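Local structure of suppressor of fused homolog (Drosophila melanogaster, 6LPH) at residues P15-L25 against I75-H83; S98-F106 against I139-L150. The protein probably sequesters transcription factors by binding them, and is captured here as its N-terminal part in a complex with Fused (Fu). All blocks are in the same frame, centred on the assembly; numbering follows the deposited sequence.

Overall arrangement
The chain starts with helix 16-28, then makes strands 36-40 and 54-60 before strand 71-77. Interaction 1 closes this first loop by bringing residues 75-83 back to the helix. The chain then enters strand 97-109. It leaves through helix 112-120 and returns on helix 131-146. Interaction 2 closes this second loop where that helix and the residues after it meet 98-106. The two loops follow in series and neither nests in nor crosses the other. Strands 71-77 and 97-109 are neighbours in one mixed sheet, so both helices pack on the same sheet. E103 joins the contacts directly, with probable hydrogen bonds to S76 and S80. The contact centres lie about 14 Å apart.

Interaction 1. Residues P15-L25 against I75-H83; sequences PPGLKAIIDHL and ISFGLSDLH
The start of helix 16-28 rests on the backbone of D81 and L82, and the short helix and strand segments run nearly antiparallel, at 164° with their axes 10.3 Å apart. The carbonyl of L82 takes two N-H groups of the first helical turn. L18 N gives it a fairly straight bond, 3.2 Å to L82 O, in the carbonyl plane and on a lone pair. G17 N is nearer, 3.0 Å from L82 O, but its bond is bent and weak. G17 has no side chain, and a CB here would run into D81 O and L82 CA. Its CA-H instead faces D81 O. This is a helix laid on a strand of the mixed SUFU sheet, with P15 at the N-cap position. I75 and F77 of the strand turn their side chains to the helix, while S76 turns away.

F77 covers more surface than any other residue here. Its CG stands anti to the carbonyl carbon (chi1 -61°), which brings the ring in among L18, I21, I22 and L25, residues of one helical face. I21 CG2 comes closest, 3.3 Å from F77 CE2, the side chains sliding past each other. L18 CD2 crosses to F77 CD2 at 3.6 Å. I22 CD1 and L25 CD1 both meet F77 CZ. With an alanine in place of F77, these four aliphatic side chains would probably lose their shared partner and a gap would open between helix and strand. I21 CD1 reaches the other way, to L82 CD2 and to within 3.5 Å of S80 OG, whose hydrogen bond is to E103. L25 CD2 touches I75 CD1. P15 CB lies 3.7 Å from H83 ND1. D81 OD2 takes H83 N (an Asx turn) and G84 N. L18 and I22 also pack on the bound peptide.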
loop_
_atom_site.group_PDB
_atom_site.type_symbol
_atom_site.label_atom_id
_atom_site.label_comp_id
_atom_site.label_asym_id
_atom_site.label_seq_id
_atom_site.Cartn_x
_atom_site.Cartn_y
_atom_site.Cartn_z
ATOM N N PRO A 15 -0.952 22.186 4.551
ATOM C CA PRO A 15 0.413 21.671 4.584
ATOM C C PRO A 15 0.811 21.251 3.176
ATOM O O PRO A 15 0.095 20.478 2.541
ATOM C CB PRO A 15 0.347 20.488 5.568
ATOM C CG PRO A 15 -1.075 20.430 6.062
ATOM C CD PRO A 15 -1.916 21.221 5.115
ATOM N N PRO A 16 1.938 21.793 2.682
ATOM C CA PRO A 16 2.275 21.781 1.255
ATOM C C PRO A 16 2.562 20.402 0.674
ATOM O O PRO A 16 2.235 20.150 -0.500
ATOM C CB PRO A 16 3.522 22.680 1.156
ATOM C CG PRO A 16 3.788 23.189 2.529
ATOM C CD PRO A 16 2.992 22.408 3.508
ATOM N N GLY A 17 3.182 19.524 1.464
ATOM C CA GLY A 17 3.421 18.161 1.005
ATOM C C GLY A 17 2.105 17.413 0.908
ATOM O O GLY A 17 1.799 16.782 -0.118
ATOM N N LEU A 18 1.313 17.484 1.968
ATOM C CA LEU A 18 -0.010 16.829 1.982
ATOM C C LEU A 18 -0.851 17.342 0.786
ATOM O O LEU A 18 -1.386 16.553 0.015
ATOM C CB LEU A 18 -0.704 17.126 3.311
ATOM C CG LEU A 18 -1.719 16.189 3.986
ATOM C CD1 LEU A 18 -2.581 17.068 4.870
ATOM C CD2 LEU A 18 -2.567 15.372 3.053
ATOM N N LYS A 19 -0.905 18.660 0.601
ATOM C CA LYS A 19 -1.706 19.257 -0.490
ATOM C C LYS A 19 -1.288 18.753 -1.894
ATOM O O LYS A 19 -2.154 18.460 -2.736
ATOM C CB LYS A 19 -1.671 20.802 -0.425
ATOM C CG LYS A 19 -2.556 21.499 -1.478
ATOM C CD LYS A 19 -2.470 23.020 -1.428
ATOM C CE LYS A 19 -3.653 23.645 -2.160
ATOM N NZ LYS A 19 -3.784 23.121 -3.539
ATOM N N ALA A 20 0.024 18.663 -2.152
ATOM C CA ALA A 20 0.544 18.141 -3.445
ATOM C C ALA A 20 0.075 16.712 -3.732
ATOM O O ALA A 20 -0.347 16.378 -4.845
ATOM C CB ALA A 20 2.058 18.178 -3.458
ATOM N N ILE A 21 0.144 15.869 -2.708
ATOM C CA ILE A 21 -0.281 14.487 -2.858
ATOM C C ILE A 21 -1.792 14.419 -3.102
ATOM O O ILE A 21 -2.227 13.739 -4.029
ATOM C CB ILE A 21 0.150 13.619 -1.649
ATOM C CG1 ILE A 21 1.706 13.562 -1.592
ATOM C CG2 ILE A 21 -0.448 12.213 -1.764
ATOM C CD1 ILE A 21 2.257 13.009 -0.276
ATOM N N ILE A 22 -2.566 15.133 -2.279
ATOM C CA ILE A 22 -4.048 15.206 -2.441
ATOM C C ILE A 22 -4.439 15.712 -3.818
ATOM O O ILE A 22 -5.342 15.154 -4.462
ATOM C CB ILE A 22 -4.710 16.094 -1.348
ATOM C CG1 ILE A 22 -4.547 15.468 0.049
ATOM C CG2 ILE A 22 -6.186 16.388 -1.660
ATOM C CD1 ILE A 22 -5.129 14.099 0.201
ATOM N N ASP A 23 -3.753 16.766 -4.282
ATOM C CA ASP A 23 -3.974 17.265 -5.632
ATOM C C ASP A 23 -3.684 16.230 -6.722
ATOM O O ASP A 23 -4.496 16.036 -7.634
ATOM C CB ASP A 23 -3.186 18.558 -5.866
ATOM C CG ASP A 23 -3.760 19.729 -5.082
ATOM O OD1 ASP A 23 -3.101 20.784 -4.979
ATOM O OD2 ASP A 23 -4.890 19.589 -4.552
ATOM N N HIS A 24 -2.545 15.550 -6.617
ATOM C CA HIS A 24 -2.218 14.433 -7.511
ATOM C C HIS A 24 -3.284 13.360 -7.512
ATOM O O HIS A 24 -3.705 12.892 -8.584
ATOM C CB HIS A 24 -0.878 13.826 -7.108
ATOM C CG HIS A 24 -0.335 12.841 -8.099
ATOM N ND1 HIS A 24 -0.260 13.105 -9.420
ATOM C CD2 HIS A 24 0.198 11.561 -7.922
ATOM C CE1 HIS A 24 0.279 12.039 -10.062
ATOM N NE2 HIS A 24 0.566 11.104 -9.143
ATOM N N LEU A 25 -3.715 12.940 -6.320
ATOM C CA LEU A 25 -4.794 11.930 -6.221
ATOM C C LEU A 25 -6.116 12.432 -6.816
ATOM O O LEU A 25 -6.898 11.643 -7.376
ATOM C CB LEU A 25 -5.005 11.463 -4.787
ATOM C CG LEU A 25 -3.842 10.649 -4.190
ATOM C CD1 LEU A 25 -4.023 10.378 -2.692
ATOM C CD2 LEU A 25 -3.682 9.345 -4.968
ATOM N N ILE A 75 -3.264 4.463 -0.184
ATOM C CA ILE A 75 -2.108 5.432 -0.327
ATOM C C ILE A 75 -1.780 6.057 1.028
ATOM O O ILE A 75 -2.678 6.589 1.688
ATOM C CB ILE A 75 -2.349 6.523 -1.390
ATOM C CG1 ILE A 75 -2.725 5.905 -2.736
ATOM C CG2 ILE A 75 -1.073 7.406 -1.565
ATOM C CD1 ILE A 75 -4.209 5.887 -2.990
ATOM N N SER A 76 -0.508 5.965 1.461
ATOM C CA SER A 76 -0.097 6.478 2.783
ATOM C C SER A 76 0.313 7.935 2.724
ATOM O O SER A 76 0.724 8.444 1.658
ATOM C CB SER A 76 1.113 5.681 3.332
ATOM O OG SER A 76 2.344 6.072 2.675
ATOM N N PHE A 77 0.232 8.599 3.879
ATOM C CA PHE A 77 0.731 9.975 4.027
ATOM C C PHE A 77 1.508 10.010 5.319
ATOM O O PHE A 77 0.918 9.811 6.408
ATOM C CB PHE A 77 -0.416 10.975 4.173
ATOM C CG PHE A 77 -1.353 11.030 2.996
ATOM C CD1 PHE A 77 -2.350 10.060 2.827
ATOM C CD2 PHE A 77 -1.299 12.098 2.098
ATOM C CE1 PHE A 77 -3.239 10.122 1.759
ATOM C CE2 PHE A 77 -2.203 12.166 1.040
ATOM C CZ PHE A 77 -3.173 11.175 0.865
ATOM N N GLY A 78 2.808 10.285 5.213
ATOM C CA GLY A 78 3.658 10.443 6.381
ATOM C C GLY A 78 5.115 10.078 6.190
ATOM O O GLY A 78 5.944 10.571 6.942
ATOM N N LEU A 79 5.430 9.197 5.227
ATOM C CA LEU A 79 6.836 8.838 4.922
ATOM C C LEU A 79 7.531 9.965 4.162
ATOM O O LEU A 79 8.751 10.141 4.275
ATOM C CB LEU A 79 6.933 7.495 4.146
ATOM C CG LEU A 79 6.487 6.291 5.013
ATOM C CD1 LEU A 79 6.212 5.087 4.151
ATOM C CD2 LEU A 79 7.644 5.953 5.915
ATOM N N SER A 80 6.750 10.720 3.402
ATOM C CA SER A 80 7.256 11.953 2.772
ATOM C C SER A 80 7.033 13.144 3.723
ATOM O O SER A 80 6.411 12.995 4.791
ATOM C CB SER A 80 6.569 12.179 1.428
ATOM O OG SER A 80 5.204 12.507 1.620
ATOM N N ASP A 81 7.560 14.313 3.358
ATOM C CA ASP A 81 7.461 15.474 4.231
ATOM C C ASP A 81 6.151 16.214 3.951
ATOM O O ASP A 81 6.099 17.083 3.070
ATOM C CB ASP A 81 8.676 16.399 4.036
ATOM C CG ASP A 81 8.641 17.619 4.942
ATOM O OD1 ASP A 81 9.529 18.487 4.807
ATOM O OD2 ASP A 81 7.718 17.734 5.776
ATOM N N LEU A 82 5.101 15.857 4.695
ATOM C CA LEU A 82 3.780 16.480 4.543
ATOM C C LEU A 82 3.759 17.973 4.908
ATOM O O LEU A 82 2.955 18.736 4.382
ATOM C CB LEU A 82 2.775 15.759 5.452
ATOM C CG LEU A 82 2.588 14.240 5.202
ATOM C CD1 LEU A 82 1.536 13.627 6.166
ATOM C CD2 LEU A 82 2.230 13.975 3.735
ATOM N N HIS A 83 4.616 18.382 5.836
ATOM C CA HIS A 83 4.435 19.681 6.483
ATOM C C HIS A 83 5.459 20.718 6.158
ATOM O O HIS A 83 5.137 21.881 6.148
ATOM C CB HIS A 83 4.343 19.506 7.984
ATOM C CG HIS A 83 3.262 18.558 8.406
ATOM N ND1 HIS A 83 1.978 18.942 8.540
ATOM C CD2 HIS A 83 3.313 17.215 8.759
ATOM C CE1 HIS A 83 1.234 17.888 8.948
ATOM N NE2 HIS A 83 2.053 16.829 9.072
#

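Interaction 2. Residues S98-F106 against I139-L150; sequences SGMGFELTF and IGRYCFQTGNGL
M100, F102 and L104 reach from strand 97-109 and the type II' turn at its bend to the last turns of helix 131-146 and the residues after it. No hydrogen bond joins the two segments.

Two contacts are sulfur-aromatic. M100 SD lies obliquely beside the F144 ring, 3.8 Å from F144 CD1, in a Met-aromatic contact. C143 SG sits at the edge of the F102 ring, near its plane and 3.9 Å from F102 CZ.

Other contacts are between side chains and backbone. The M100 chain bends at its last torsion (chi3 84°), which carries its methyl to the carbonyls of the last helical turn and of the residues just after it. M100 CE is 3.6 Å from C143 O and also near the oxygens of G147 and N148. F102 CE2 meets G149 CA at 3.5 Å, and a CB on G149 would be tight against this ring.

The rest is apolar packing. L104 CD1 meets I139 CG2 at 3.7 Å. L104 CD2 also nears I139 CG2 but is closer to L150 CD1, at 3.7 Å. L150 CB also lies over one face of the F102 ring, toward its rim.

F102 and L104 also touch C194 and I196 of the neighbouring strand 189-199. At the helix, I139 packs on L173 of strand 172-186, F144 touches L79 and P51, and R141 forms a salt bridge with D50.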
loop_
_atom_site.group_PDB
_atom_site.type_symbol
_atom_site.label_atom_id
_atom_site.label_comp_id
_atom_site.label_asym_id
_atom_site.label_seq_id
_atom_site.Cartn_x
_atom_site.Cartn_y
_atom_site.Cartn_z
ATOM N N SER A 98 11.496 14.411 -0.529
ATOM C CA SER A 98 10.575 14.911 0.487
ATOM C C SER A 98 10.564 13.862 1.605
ATOM O O SER A 98 10.079 12.762 1.383
ATOM C CB SER A 98 9.162 15.063 -0.107
ATOM O OG SER A 98 8.228 15.450 0.883
ATOM N N GLY A 99 11.118 14.179 2.776
ATOM C CA GLY A 99 11.185 13.207 3.883
ATOM C C GLY A 99 11.983 12.010 3.424
ATOM O O GLY A 99 13.071 12.180 2.864
ATOM N N MET A 100 11.436 10.808 3.624
ATOM C CA MET A 100 12.088 9.607 3.085
ATOM C C MET A 100 12.028 9.513 1.554
ATOM O O MET A 100 12.732 8.705 0.964
ATOM C CB MET A 100 11.559 8.319 3.753
ATOM C CG MET A 100 11.831 8.307 5.252
ATOM S SD MET A 100 11.798 6.642 5.947
ATOM C CE MET A 100 13.479 6.096 5.590
ATOM N N GLY A 101 11.212 10.343 0.911
ATOM C CA GLY A 101 11.248 10.461 -0.554
ATOM C C GLY A 101 10.250 9.553 -1.259
ATOM O O GLY A 101 10.268 9.417 -2.502
ATOM N N PHE A 102 9.375 8.932 -0.467
ATOM C CA PHE A 102 8.344 8.083 -1.031
ATOM C C PHE A 102 7.120 7.975 -0.111
ATOM O O PHE A 102 7.195 8.378 1.064
ATOM C CB PHE A 102 8.921 6.682 -1.335
ATOM C CG PHE A 102 9.226 5.872 -0.101
ATOM C CD1 PHE A 102 8.300 4.973 0.404
ATOM C CD2 PHE A 102 10.438 6.033 0.560
ATOM C CE1 PHE A 102 8.583 4.225 1.535
ATOM C CE2 PHE A 102 10.713 5.302 1.697
ATOM C CZ PHE A 102 9.789 4.404 2.185
ATOM N N GLU A 103 5.997 7.498 -0.669
ATOM C CA GLU A 103 4.881 6.996 0.130
ATOM C C GLU A 103 4.583 5.591 -0.337
ATOM O O GLU A 103 4.981 5.193 -1.439
ATOM C CB GLU A 103 3.604 7.876 0.041
ATOM C CG GLU A 103 3.780 9.304 0.628
ATOM C CD GLU A 103 3.856 9.375 2.149
ATOM O OE1 GLU A 103 3.731 8.326 2.872
ATOM O OE2 GLU A 103 3.998 10.521 2.641
ATOM N N LEU A 104 3.885 4.842 0.527
ATOM C CA LEU A 104 3.500 3.487 0.219
ATOM C C LEU A 104 2.127 3.430 -0.459
ATOM O O LEU A 104 1.196 4.162 -0.059
ATOM C CB LEU A 104 3.394 2.683 1.513
ATOM C CG LEU A 104 4.732 2.541 2.276
ATOM C CD1 LEU A 104 4.504 1.922 3.649
ATOM C CD2 LEU A 104 5.732 1.707 1.468
ATOM N N THR A 105 2.004 2.571 -1.475
ATOM C CA THR A 105 0.690 2.210 -1.998
ATOM C C THR A 105 0.466 0.683 -1.971
ATOM O O THR A 105 1.421 -0.099 -1.818
ATOM C CB THR A 105 0.393 2.788 -3.396
ATOM O OG1 THR A 105 1.049 2.005 -4.390
ATOM C CG2 THR A 105 0.879 4.281 -3.529
ATOM N N PHE A 106 -0.787 0.266 -2.109
ATOM C CA PHE A 106 -1.076 -1.170 -2.105
ATOM C C PHE A 106 -2.361 -1.371 -2.911
ATOM O O PHE A 106 -3.272 -0.535 -2.848
ATOM C CB PHE A 106 -1.208 -1.639 -0.664
ATOM C CG PHE A 106 -1.533 -3.125 -0.494
ATOM C CD1 PHE A 106 -0.679 -4.121 -1.006
ATOM C CD2 PHE A 106 -2.645 -3.516 0.241
ATOM C CE1 PHE A 106 -0.932 -5.475 -0.814
ATOM C CE2 PHE A 106 -2.909 -4.896 0.466
ATOM C CZ PHE A 106 -2.061 -5.868 -0.081
ATOM N N ILE A 139 4.999 -1.296 7.907
ATOM C CA ILE A 139 6.094 -1.091 6.950
ATOM C C ILE A 139 6.707 0.301 7.158
ATOM O O ILE A 139 7.938 0.454 7.165
ATOM C CB ILE A 139 5.676 -1.325 5.470
ATOM C CG1 ILE A 139 5.256 -2.793 5.254
ATOM C CG2 ILE A 139 6.806 -0.886 4.497
ATOM C CD1 ILE A 139 4.402 -2.980 4.004
ATOM N N GLY A 140 5.849 1.298 7.352
ATOM C CA GLY A 140 6.293 2.626 7.757
ATOM C C GLY A 140 7.223 2.629 8.966
ATOM O O GLY A 140 8.267 3.282 8.935
ATOM N N ARG A 141 6.868 1.894 10.021
ATOM C CA ARG A 141 7.727 1.819 11.225
ATOM C C ARG A 141 9.063 1.184 10.902
ATOM O O ARG A 141 10.099 1.638 11.366
ATOM C CB ARG A 141 7.071 1.020 12.368
ATOM C CG ARG A 141 6.244 1.855 13.329
ATOM C CD ARG A 141 5.717 1.021 14.501
ATOM N NE ARG A 141 4.800 -0.027 14.035
ATOM C CZ ARG A 141 3.495 0.147 13.839
ATOM N NH1 ARG A 141 2.940 1.319 14.097
ATOM N NH2 ARG A 141 2.737 -0.844 13.384
ATOM N N TYR A 142 9.027 0.139 10.083
ATOM C CA TYR A 142 10.218 -0.585 9.700
ATOM C C TYR A 142 11.191 0.409 9.007
ATOM O O TYR A 142 12.371 0.509 9.381
ATOM C CB TYR A 142 9.810 -1.752 8.780
ATOM C CG TYR A 142 10.964 -2.436 8.099
ATOM C CD1 TYR A 142 11.996 -3.012 8.850
ATOM C CD2 TYR A 142 11.031 -2.518 6.713
ATOM C CE1 TYR A 142 13.054 -3.660 8.231
ATOM C CE2 TYR A 142 12.096 -3.171 6.080
ATOM C CZ TYR A 142 13.097 -3.727 6.850
ATOM O OH TYR A 142 14.154 -4.366 6.254
ATOM N N CYS A 143 10.671 1.181 8.053
ATOM C CA CYS A 143 11.491 2.185 7.357
ATOM C C CYS A 143 12.055 3.270 8.294
ATOM O O CYS A 143 13.245 3.616 8.196
ATOM C CB CYS A 143 10.708 2.824 6.199
ATOM S SG CYS A 143 10.392 1.639 4.881
ATOM N N PHE A 144 11.224 3.794 9.203
ATOM C CA PHE A 144 11.689 4.813 10.171
ATOM C C PHE A 144 12.771 4.239 11.079
ATOM O O PHE A 144 13.799 4.869 11.330
ATOM C CB PHE A 144 10.536 5.363 11.038
ATOM C CG PHE A 144 9.746 6.491 10.406
ATOM C CD1 PHE A 144 9.579 6.581 9.040
ATOM C CD2 PHE A 144 9.129 7.460 11.210
ATOM C CE1 PHE A 144 8.837 7.621 8.468
ATOM C CE2 PHE A 144 8.381 8.488 10.645
ATOM C CZ PHE A 144 8.241 8.577 9.263
ATOM N N GLN A 145 12.539 3.030 11.571
ATOM C CA GLN A 145 13.428 2.456 12.563
ATOM C C GLN A 145 14.751 1.995 11.987
ATOM O O GLN A 145 15.779 2.095 12.661
ATOM C CB GLN A 145 12.720 1.352 13.337
ATOM C CG GLN A 145 11.679 1.952 14.282
ATOM C CD GLN A 145 10.680 0.952 14.836
ATOM O OE1 GLN A 145 10.707 -0.236 14.500
ATOM N NE2 GLN A 145 9.779 1.437 15.688
ATOM N N THR A 146 14.759 1.523 10.743
ATOM C CA THR A 146 16.041 1.152 10.143
ATOM C C THR A 146 16.703 2.297 9.346
ATOM O O THR A 146 17.919 2.280 9.120
ATOM C CB THR A 146 15.935 -0.111 9.260
ATOM O OG1 THR A 146 15.084 0.172 8.152
ATOM C CG2 THR A 146 15.363 -1.314 10.040
ATOM N N GLY A 147 15.912 3.278 8.914
ATOM C CA GLY A 147 16.438 4.379 8.108
ATOM C C GLY A 147 16.607 4.066 6.626
ATOM O O GLY A 147 16.979 4.951 5.862
ATOM N N ASN A 148 16.360 2.823 6.207
ATOM C CA ASN A 148 16.363 2.486 4.772
ATOM C C ASN A 148 15.024 2.878 4.128
ATOM O O ASN A 148 13.964 2.485 4.615
ATOM C CB ASN A 148 16.609 0.977 4.461
ATOM C CG ASN A 148 17.400 0.220 5.533
ATOM O OD1 ASN A 148 18.427 0.681 6.042
ATOM N ND2 ASN A 148 16.936 -0.997 5.837
ATOM N N GLY A 149 15.077 3.652 3.047
ATOM C CA GLY A 149 13.912 3.906 2.205
ATOM C C GLY A 149 13.693 2.682 1.308
ATOM O O GLY A 149 14.446 1.709 1.371
ATOM N N LEU A 150 12.659 2.713 0.481
ATOM C CA LEU A 150 12.388 1.592 -0.410
ATOM C C LEU A 150 12.588 2.062 -1.823
ATOM O O LEU A 150 12.282 3.214 -2.111
ATOM C CB LEU A 150 10.955 1.106 -0.223
ATOM C CG LEU A 150 10.654 0.496 1.160
ATOM C CD1 LEU A 150 9.155 0.250 1.324
ATOM C CD2 LEU A 150 11.424 -0.807 1.340
#